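Local coordinates for nonsense-mediated mRNA decay factor SMG5 (Homo sapiens, PDB 2HWY), which takes part in nonsense-mediated mRNA decay, promotes dephosphorylation of UPF1 and, with SMG7, is thought to link the pathway to mRNA degradation, but lacks RNase activity by itself, at residues L5-Q10 with F28-P33; A11-L16 with P48-G53; P17-L22 with K151-F156. All coordinates share one frame; numbering follows the deposited sequence.

Interaction 1 (L5-Q10 with F28-P33)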
loop_
_atom_site.group_PDB
_atom_site.type_symbol
_atom_site.label_atom_id
_atom_site.label_comp_id
_atom_site.label_asym_id
_atom_site.label_seq_id
_atom_site.Cartn_x
_atom_site.Cartn_y
_atom_site.Cartn_z
ATOM N N LEU A 5 -4.244 -6.041 -1.071
ATOM C CA LEU A 5 -3.936 -4.916 -0.193
ATOM C C LEU A 5 -3.226 -3.870 -1.024
ATOM O O LEU A 5 -2.396 -4.221 -1.883
ATOM C CB LEU A 5 -3.058 -5.352 0.971
ATOM C CG LEU A 5 -3.718 -6.498 1.747
ATOM C CD1 LEU A 5 -2.799 -7.006 2.884
ATOM C CD2 LEU A 5 -5.078 -6.070 2.262
ATOM N N VAL A 6 -3.564 -2.593 -0.820
ATOM C CA VAL A 6 -2.871 -1.539 -1.562
ATOM C C VAL A 6 -2.283 -0.459 -0.654
ATOM O O VAL A 6 -2.994 0.410 -0.175
ATOM C CB VAL A 6 -3.713 -0.961 -2.740
ATOM C CG1 VAL A 6 -4.516 -2.066 -3.394
ATOM C CG2 VAL A 6 -4.614 0.164 -2.306
ATOM N N PRO A 7 -0.966 -0.540 -0.408
ATOM C CA PRO A 7 -0.196 0.431 0.342
ATOM C C PRO A 7 -0.273 1.876 -0.132
ATOM O O PRO A 7 -0.235 2.169 -1.340
ATOM C CB PRO A 7 1.236 -0.064 0.169
ATOM C CG PRO A 7 1.109 -1.499 -0.009
ATOM C CD PRO A 7 -0.125 -1.680 -0.812
ATOM N N ASP A 8 -0.384 2.750 0.862
ATOM C CA ASP A 8 -0.196 4.204 0.751
ATOM C C ASP A 8 1.325 4.414 0.639
ATOM O O ASP A 8 2.093 3.476 0.911
ATOM C CB ASP A 8 -0.757 4.806 2.052
ATOM C CG ASP A 8 -0.844 6.310 2.059
ATOM O OD1 ASP A 8 0.125 7.002 1.656
ATOM O OD2 ASP A 8 -1.882 6.825 2.537
ATOM N N THR A 9 1.767 5.600 0.217
ATOM C CA THR A 9 3.192 5.952 0.264
ATOM C C THR A 9 3.605 5.953 1.726
ATOM O O THR A 9 4.657 5.434 2.109
ATOM C CB THR A 9 3.511 7.369 -0.354
ATOM O OG1 THR A 9 3.477 7.305 -1.783
ATOM C CG2 THR A 9 4.891 7.862 0.065
ATOM N N GLN A 10 2.765 6.557 2.545
ATOM C CA GLN A 10 3.065 6.676 3.953
ATOM C C GLN A 10 3.217 5.301 4.597
ATOM O O GLN A 10 4.087 5.116 5.450
ATOM C CB GLN A 10 1.972 7.467 4.662
ATOM C CG GLN A 10 2.389 8.816 5.153
ATOM C CD GLN A 10 1.311 9.423 6.047
ATOM O OE1 GLN A 10 1.599 9.963 7.127
ATOM N NE2 GLN A 10 0.052 9.316 5.612
ATOM N N PHE A 28 -2.196 -12.528 0.649
ATOM C CA PHE A 28 -2.599 -11.353 -0.111
ATOM C C PHE A 28 -1.721 -11.149 -1.345
ATOM O O PHE A 28 -0.585 -11.629 -1.414
ATOM C CB PHE A 28 -2.528 -10.118 0.778
ATOM C CG PHE A 28 -3.356 -10.228 2.012
ATOM C CD1 PHE A 28 -2.761 -10.466 3.253
ATOM C CD2 PHE A 28 -4.742 -10.116 1.949
ATOM C CE1 PHE A 28 -3.544 -10.574 4.422
ATOM C CE2 PHE A 28 -5.531 -10.234 3.121
ATOM C CZ PHE A 28 -4.923 -10.455 4.353
ATOM N N ILE A 29 -2.289 -10.446 -2.318
ATOM C CA ILE A 29 -1.550 -9.861 -3.431
ATOM C C ILE A 29 -1.380 -8.389 -3.106
ATOM O O ILE A 29 -2.368 -7.698 -2.873
ATOM C CB ILE A 29 -2.345 -9.973 -4.762
ATOM C CG1 ILE A 29 -2.215 -11.373 -5.361
ATOM C CG2 ILE A 29 -1.871 -8.936 -5.769
ATOM C CD1 ILE A 29 -3.125 -11.601 -6.553
ATOM N N VAL A 30 -0.139 -7.906 -3.104
ATOM C CA VAL A 30 0.122 -6.496 -2.832
ATOM C C VAL A 30 0.268 -5.710 -4.142
ATOM O O VAL A 30 1.296 -5.787 -4.818
ATOM C CB VAL A 30 1.359 -6.298 -1.948
ATOM C CG1 VAL A 30 1.737 -4.831 -1.911
ATOM C CG2 VAL A 30 1.105 -6.789 -0.536
ATOM N N ILE A 31 -0.782 -4.967 -4.488
ATOM C CA ILE A 31 -0.748 -4.016 -5.587
ATOM C C ILE A 31 -0.176 -2.686 -5.085
ATOM O O ILE A 31 -0.782 -2.039 -4.231
ATOM C CB ILE A 31 -2.159 -3.791 -6.161
ATOM C CG1 ILE A 31 -2.822 -5.134 -6.475
ATOM C CG2 ILE A 31 -2.103 -2.938 -7.422
ATOM C CD1 ILE A 31 -1.952 -6.062 -7.359
ATOM N N ILE A 32 0.993 -2.295 -5.602
ATOM C CA ILE A 32 1.596 -0.994 -5.284
ATOM C C ILE A 32 1.210 -0.051 -6.417
ATOM O O ILE A 32 1.693 -0.208 -7.541
ATOM C CB ILE A 32 3.165 -1.032 -5.216
ATOM C CG1 ILE A 32 3.703 -2.180 -4.354
ATOM C CG2 ILE A 32 3.686 0.282 -4.692
ATOM C CD1 ILE A 32 3.294 -2.121 -2.862
ATOM N N PRO A 33 0.350 0.936 -6.152
ATOM C CA PRO A 33 -0.098 1.784 -7.273
ATOM C C PRO A 33 1.012 2.642 -7.894
ATOM O O PRO A 33 1.906 3.104 -7.183
ATOM C CB PRO A 33 -1.171 2.680 -6.644
ATOM C CG PRO A 33 -1.438 2.132 -5.284
ATOM C CD PRO A 33 -0.239 1.344 -4.868
#

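Interaction 2 (A11-L16 with P48-G53)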
loop_
_atom_site.group_PDB
_atom_site.type_symbol
_atom_site.label_atom_id
_atom_site.label_comp_id
_atom_site.label_asym_id
_atom_site.label_seq_id
_atom_site.Cartn_x
_atom_site.Cartn_y
_atom_site.Cartn_z
ATOM N N ALA A 11 2.363 4.356 4.197
ATOM C CA ALA A 11 2.390 2.994 4.741
ATOM C C ALA A 11 3.708 2.315 4.429
ATOM O O ALA A 11 4.292 1.661 5.281
ATOM C CB ALA A 11 1.237 2.170 4.187
ATOM N N LEU A 12 4.170 2.476 3.194
ATOM C CA LEU A 12 5.435 1.902 2.767
ATOM C C LEU A 12 6.610 2.578 3.428
ATOM O O LEU A 12 7.572 1.920 3.792
ATOM C CB LEU A 12 5.586 2.013 1.252
ATOM C CG LEU A 12 4.675 1.038 0.522
ATOM C CD1 LEU A 12 4.512 1.464 -0.918
ATOM C CD2 LEU A 12 5.184 -0.415 0.630
ATOM N N CYS A 13 6.536 3.899 3.552
ATOM C CA CYS A 13 7.651 4.690 4.099
ATOM C C CYS A 13 7.892 4.490 5.587
ATOM O O CYS A 13 9.026 4.580 6.027
ATOM C CB CYS A 13 7.450 6.181 3.815
ATOM S SG CYS A 13 7.931 6.613 2.126
ATOM N N HIS A 14 6.825 4.209 6.333
ATOM C CA HIS A 14 6.842 4.184 7.783
ATOM C C HIS A 14 6.544 2.828 8.414
ATOM O O HIS A 14 6.744 2.665 9.614
ATOM C CB HIS A 14 5.807 5.157 8.296
ATOM C CG HIS A 14 6.110 6.580 7.960
ATOM N ND1 HIS A 14 5.168 7.438 7.435
ATOM C CD2 HIS A 14 7.257 7.294 8.067
ATOM C CE1 HIS A 14 5.718 8.626 7.250
ATOM N NE2 HIS A 14 6.987 8.562 7.618
ATOM N N HIS A 15 6.060 1.868 7.638
ATOM C CA HIS A 15 5.604 0.594 8.182
ATOM C C HIS A 15 5.927 -0.528 7.204
ATOM O O HIS A 15 5.122 -1.426 6.966
ATOM C CB HIS A 15 4.104 0.634 8.467
ATOM C CG HIS A 15 3.695 1.747 9.383
ATOM N ND1 HIS A 15 3.203 2.953 8.923
ATOM C CD2 HIS A 15 3.712 1.843 10.732
ATOM C CE1 HIS A 15 2.928 3.737 9.949
ATOM N NE2 HIS A 15 3.235 3.090 11.058
ATOM N N LEU A 16 7.140 -0.471 6.668
ATOM C CA LEU A 16 7.622 -1.444 5.726
ATOM C C LEU A 16 7.596 -2.857 6.283
ATOM O O LEU A 16 7.313 -3.801 5.551
ATOM C CB LEU A 16 9.030 -1.075 5.343
ATOM C CG LEU A 16 9.705 -1.973 4.338
ATOM C CD1 LEU A 16 8.905 -2.025 3.031
ATOM C CD2 LEU A 16 11.096 -1.432 4.122
ATOM N N PRO A 48 14.408 8.494 3.895
ATOM C CA PRO A 48 14.997 7.154 3.815
ATOM C C PRO A 48 13.950 6.040 3.863
ATOM O O PRO A 48 14.228 4.903 3.479
ATOM C CB PRO A 48 15.918 7.087 5.044
ATOM C CG PRO A 48 15.981 8.459 5.597
ATOM C CD PRO A 48 14.730 9.151 5.173
ATOM N N GLY A 49 12.757 6.355 4.349
ATOM C CA GLY A 49 11.648 5.422 4.264
ATOM C C GLY A 49 11.370 5.096 2.819
ATOM O O GLY A 49 11.211 3.926 2.476
ATOM N N ALA A 50 11.336 6.134 1.978
ATOM C CA ALA A 50 11.122 5.995 0.515
ATOM C C ALA A 50 12.161 5.100 -0.170
ATOM O O ALA A 50 11.813 4.207 -0.940
ATOM C CB ALA A 50 11.110 7.368 -0.151
ATOM N N ARG A 51 13.430 5.368 0.118
ATOM C CA ARG A 51 14.564 4.584 -0.380
ATOM C C ARG A 51 14.509 3.102 -0.016
ATOM O O ARG A 51 14.897 2.253 -0.818
ATOM C CB ARG A 51 15.865 5.178 0.159
ATOM C CG ARG A 51 17.128 4.426 -0.237
ATOM C CD ARG A 51 18.362 5.255 0.110
ATOM N NE ARG A 51 18.695 6.241 -0.927
ATOM C CZ ARG A 51 19.643 7.173 -0.812
ATOM N NH1 ARG A 51 20.360 7.282 0.312
ATOM N NH2 ARG A 51 19.870 8.015 -1.824
ATOM N N ASP A 52 14.044 2.785 1.185
ATOM C CA ASP A 52 13.895 1.389 1.599
ATOM C C ASP A 52 12.574 0.763 1.152
ATOM O O ASP A 52 12.516 -0.423 0.838
ATOM C CB ASP A 52 14.071 1.288 3.101
ATOM C CG ASP A 52 15.462 1.685 3.533
ATOM O OD1 ASP A 52 15.696 1.762 4.756
ATOM O OD2 ASP A 52 16.321 1.912 2.634
ATOM N N GLY A 53 11.518 1.556 1.115
ATOM C CA GLY A 53 10.301 1.122 0.466
ATOM C C GLY A 53 10.573 0.549 -0.922
ATOM O O GLY A 53 10.118 -0.546 -1.243
#

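Interaction 3 (P17-L22 with K151-F156)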
loop_
_atom_site.group_PDB
_atom_site.type_symbol
_atom_site.label_atom_id
_atom_site.label_comp_id
_atom_site.label_asym_id
_atom_site.label_seq_id
_atom_site.Cartn_x
_atom_site.Cartn_y
_atom_site.Cartn_z
ATOM N N PRO A 17 7.927 -3.023 7.576
ATOM C CA PRO A 17 7.893 -4.395 8.129
ATOM C C PRO A 17 6.497 -5.024 8.253
ATOM O O PRO A 17 6.379 -6.237 8.255
ATOM C CB PRO A 17 8.542 -4.225 9.503
ATOM C CG PRO A 17 9.327 -2.910 9.385
ATOM C CD PRO A 17 8.421 -2.062 8.581
ATOM N N VAL A 18 5.453 -4.213 8.335
ATOM C CA VAL A 18 4.086 -4.714 8.246
ATOM C C VAL A 18 3.813 -5.219 6.821
ATOM O O VAL A 18 3.284 -6.326 6.621
ATOM C CB VAL A 18 3.079 -3.603 8.605
ATOM C CG1 VAL A 18 1.665 -4.008 8.222
ATOM C CG2 VAL A 18 3.161 -3.276 10.099
ATOM N N ILE A 19 4.180 -4.396 5.838
ATOM C CA ILE A 19 4.000 -4.762 4.449
ATOM C C ILE A 19 4.835 -6.000 4.129
ATOM O O ILE A 19 4.344 -6.926 3.485
ATOM C CB ILE A 19 4.250 -3.551 3.480
ATOM C CG1 ILE A 19 3.116 -2.534 3.621
ATOM C CG2 ILE A 19 4.280 -3.987 2.016
ATOM C CD1 ILE A 19 3.429 -1.377 4.482
ATOM N N ARG A 20 6.064 -6.057 4.618
ATOM C CA ARG A 20 6.875 -7.260 4.421
ATOM C C ARG A 20 6.126 -8.503 4.862
ATOM O O ARG A 20 6.003 -9.454 4.117
ATOM C CB ARG A 20 8.197 -7.169 5.166
ATOM C CG ARG A 20 9.137 -8.370 4.916
ATOM C CD ARG A 20 10.436 -8.301 5.747
ATOM N NE ARG A 20 10.987 -6.947 5.726
ATOM C CZ ARG A 20 11.845 -6.474 4.824
ATOM N NH1 ARG A 20 12.300 -7.245 3.842
ATOM N NH2 ARG A 20 12.264 -5.212 4.913
ATOM N N GLN A 21 5.613 -8.471 6.079
ATOM C CA GLN A 21 4.841 -9.587 6.627
ATOM C C GLN A 21 3.687 -9.980 5.718
ATOM O O GLN A 21 3.516 -11.149 5.401
ATOM C CB GLN A 21 4.287 -9.213 8.001
ATOM C CG GLN A 21 4.016 -10.387 8.916
ATOM C CD GLN A 21 5.278 -11.105 9.331
ATOM O OE1 GLN A 21 6.384 -10.556 9.245
ATOM N NE2 GLN A 21 5.126 -12.343 9.774
ATOM N N LEU A 22 2.905 -8.997 5.292
ATOM C CA LEU A 22 1.667 -9.257 4.540
ATOM C C LEU A 22 1.960 -9.749 3.138
ATOM O O LEU A 22 1.321 -10.674 2.658
ATOM C CB LEU A 22 0.824 -7.985 4.470
ATOM C CG LEU A 22 0.415 -7.487 5.854
ATOM C CD1 LEU A 22 0.155 -5.989 5.852
ATOM C CD2 LEU A 22 -0.781 -8.269 6.372
ATOM N N LYS A 151 -8.209 0.760 5.792
ATOM C CA LYS A 151 -7.801 0.537 7.174
ATOM C C LYS A 151 -6.354 0.968 7.398
ATOM O O LYS A 151 -5.529 0.795 6.504
ATOM C CB LYS A 151 -7.973 -0.935 7.551
ATOM N N ASN A 152 -6.064 1.543 8.547
ATOM C CA ASN A 152 -4.703 1.890 8.910
ATOM C C ASN A 152 -3.802 0.656 8.888
ATOM O O ASN A 152 -4.214 -0.419 9.328
ATOM C CB ASN A 152 -4.694 2.506 10.298
ATOM C CG ASN A 152 -3.293 2.681 10.845
ATOM O OD1 ASN A 152 -2.803 1.833 11.603
ATOM N ND2 ASN A 152 -2.628 3.769 10.448
ATOM N N VAL A 153 -2.584 0.795 8.361
ATOM C CA VAL A 153 -1.642 -0.335 8.345
ATOM C C VAL A 153 -1.594 -1.122 9.667
ATOM O O VAL A 153 -1.835 -2.325 9.675
ATOM C CB VAL A 153 -0.178 0.060 7.993
ATOM C CG1 VAL A 153 0.241 -0.535 6.653
ATOM C CG2 VAL A 153 0.068 1.560 8.085
ATOM N N LEU A 154 -1.280 -0.450 10.773
ATOM C CA LEU A 154 -1.220 -1.132 12.074
ATOM C C LEU A 154 -2.581 -1.610 12.595
ATOM O O LEU A 154 -2.634 -2.584 13.348
ATOM C CB LEU A 154 -0.542 -0.260 13.130
ATOM C CG LEU A 154 0.819 0.338 12.748
ATOM C CD1 LEU A 154 1.493 0.848 13.980
ATOM C CD2 LEU A 154 1.705 -0.665 12.036
ATOM N N ASP A 155 -3.677 -0.924 12.223
ATOM C CA ASP A 155 -5.007 -1.418 12.557
ATOM C C ASP A 155 -5.304 -2.731 11.838
ATOM O O ASP A 155 -5.690 -3.709 12.424
ATOM C CB ASP A 155 -6.071 -0.375 12.206
ATOM N N PHE A 156 -5.032 -2.732 10.535
ATOM C CA PHE A 156 -5.189 -3.940 9.734
ATOM C C PHE A 156 -4.268 -5.048 10.283
ATOM O O PHE A 156 -4.689 -6.194 10.449
ATOM C CB PHE A 156 -4.879 -3.631 8.261
ATOM C CG PHE A 156 -5.056 -4.813 7.331
ATOM C CD1 PHE A 156 -6.260 -5.032 6.673
ATOM C CD2 PHE A 156 -3.998 -5.691 7.094
ATOM C CE1 PHE A 156 -6.413 -6.112 5.806
ATOM C CE2 PHE A 156 -4.151 -6.781 6.235
ATOM C CZ PHE A 156 -5.366 -6.988 5.591
#

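Interaction 1 (L5-Q10 with F28-P33)
Leu5 lays its CD1 methyl over one face of the Phe28 ring, displaced from the centre toward the rim near Phe28 CG, 3.4 Å from that atom. The approach is a CH-pi contact, with the line from Leu5 CD1 to the ring centroid 22° off the ring normal. Phe28 CG stands anti to its own carbonyl carbon (chi1 -57°), which brings that atom against Leu5; the Phe28 side chain meets Trp160 as well as Leu22 of helix 16-25. Pro7 presents its ring to two aliphatic branches. Pro7 CD lies 3.8 Å from Val30 CG1, the two side chains meeting at a slant, whereas Pro7 CG meets Ile32 CD1 at 3.6 Å with the side chains at about a right angle. On the other face of the sheet, Val6 CG1 lies 4.0 Å from Ile31 CB.

Behind the side chains the backbones pair as parallel strands. Leu5 bonds to the residues before and after its partner Val30: Leu5 N donates to Ile29 O at 3.1 Å, and Leu5 O receives a weak bond from Ile31 N at 3.2 Å. An alanine in place of Phe28 would remove the whole ring and would probably open a gap over Leu5 CD1, leaving that methyl without its aromatic partner. Past the strand, Asp8 caps helix 9-14, its OD1 accepting from Gln10 N at 2.8 Å from above the carboxylate plane. Apolar side chains thus carry the contact, with the polar backbone engaged in strand pairing, as expected for the buried centre of a parallel sheet.

Interaction 2 (A11-L16 with P48-G53)
Cys13 points its thiol at the first turn of helix 48-63, and its side chain can be followed outward atom by atom. Cys13 CB lies 4.2 Å from Gly49 C, while on its own side it sits 4.3 Å above the centre of the His14 ring plane. From there SG extends anti to the carbonyl carbon of Cys13 (chi1 -80°) and reaches the backbone of the next residue along, 3.4 Å from Ala50 N. The sulphur also touches the Ala50 methyl, with Cys13 SG and Ala50 CB 4.0 Å apart, although that methyl is directed away from helix 9-14. Leu40 of helix 34-43 also touches Cys13, and Leu43 of the same helix touches Ala50, so that helix borders the pair.

Next to the thiol the two backbones come close, because Gly49 has no side chain; a CB there would point toward helix 9-14 and collide with Cys13 O. The CA atoms of Cys13 and Gly49 are 4.1 Å apart, and Gly49 CA makes a CA-H...O contact of 3.3 Å with Cys13 O. In the PIN domain this joins the short helix after strand 4-7 to the long helix before strand 68-70, a helix-to-helix packing in which no hydrogen bond crosses between the segments. Leu12, whose side chain packs on Val36 and Leu40 of helix 34-43, brings its carbonyl only loosely near Gly53. This second glycine lies one turn after Gly49.

Leu16, at the start of helix 16-25, directs its side chain toward helix 48-63, with Leu16 CD2 3.7 Å from Asp52 O. The same methyl reaches the Asp52 side chain more loosely, at 4.2 Å from Asp52 CB.

Interaction 3 (P17-L22 with K151-F156)
The Phe156 ring is met at its edge by Leu22: Leu22 CD2 lies near the ring plane, 3.7 Å from Phe156 CE2. The two side chains run obliquely to each other. With Phe156 CG anti to the backbone N (chi1 -178°), the side chain extends toward Leu22; it also packs on Leu126 of strand 125-128. The other flat group, the Asn152 carboxamide, works within its own segment as the N-cap of helix 153-159. Asn152 OD1 accepts from Asp155 N at 3.0 Å, in the carbonyl plane and on a lone pair, a capping bond at the start of the helix.

Between the helices the remaining contacts are aliphatic. Val18 splits its two methyls: Val18 CG1 lies 4.1 Å from Val153 CG1, while Val18 CG2 meets Leu154 CD2 at 3.6 Å, with those side chains about perpendicular. Ile19 also reaches Val153, Ile19 CD1 standing 3.9 Å from Val153 CG1. Val153 is therefore approached by two methyls from neighbouring residues of helix 16-25, and no hydrogen bond crosses the interface.

Both helices lie against the sheet face that bears Leu5. Helix 16-25, after helix 9-14, lies in the crossover connection between parallel strands 4-7 and 29-32, and helix 153-159 follows strand 149-150, outermost within this chain, a layering of helices on a parallel sheet characteristic of the alpha/beta PIN fold.

In the fold
The three contacts touch one another around strand 4-7 and helices 9-14 and 16-25. Interactions 1 and 3, about 10 Å apart between centres, join through Phe156: its CZ lies 3.5 Å from Leu5 CD2 and 3.7 Å from Phe28 CZ. Interaction 2 meets interaction 1 where Leu12 CG packs 3.6 Å from Pro7 CB, and meets interaction 3 where His15 CD2 lies 3.5 Å from Leu154 CD2. Asp8 follows strand 4-7 at the C-terminal end of the strands, where PIN nucleases carry their acidic active-site residues; SMG5 has no RNase activity by itself.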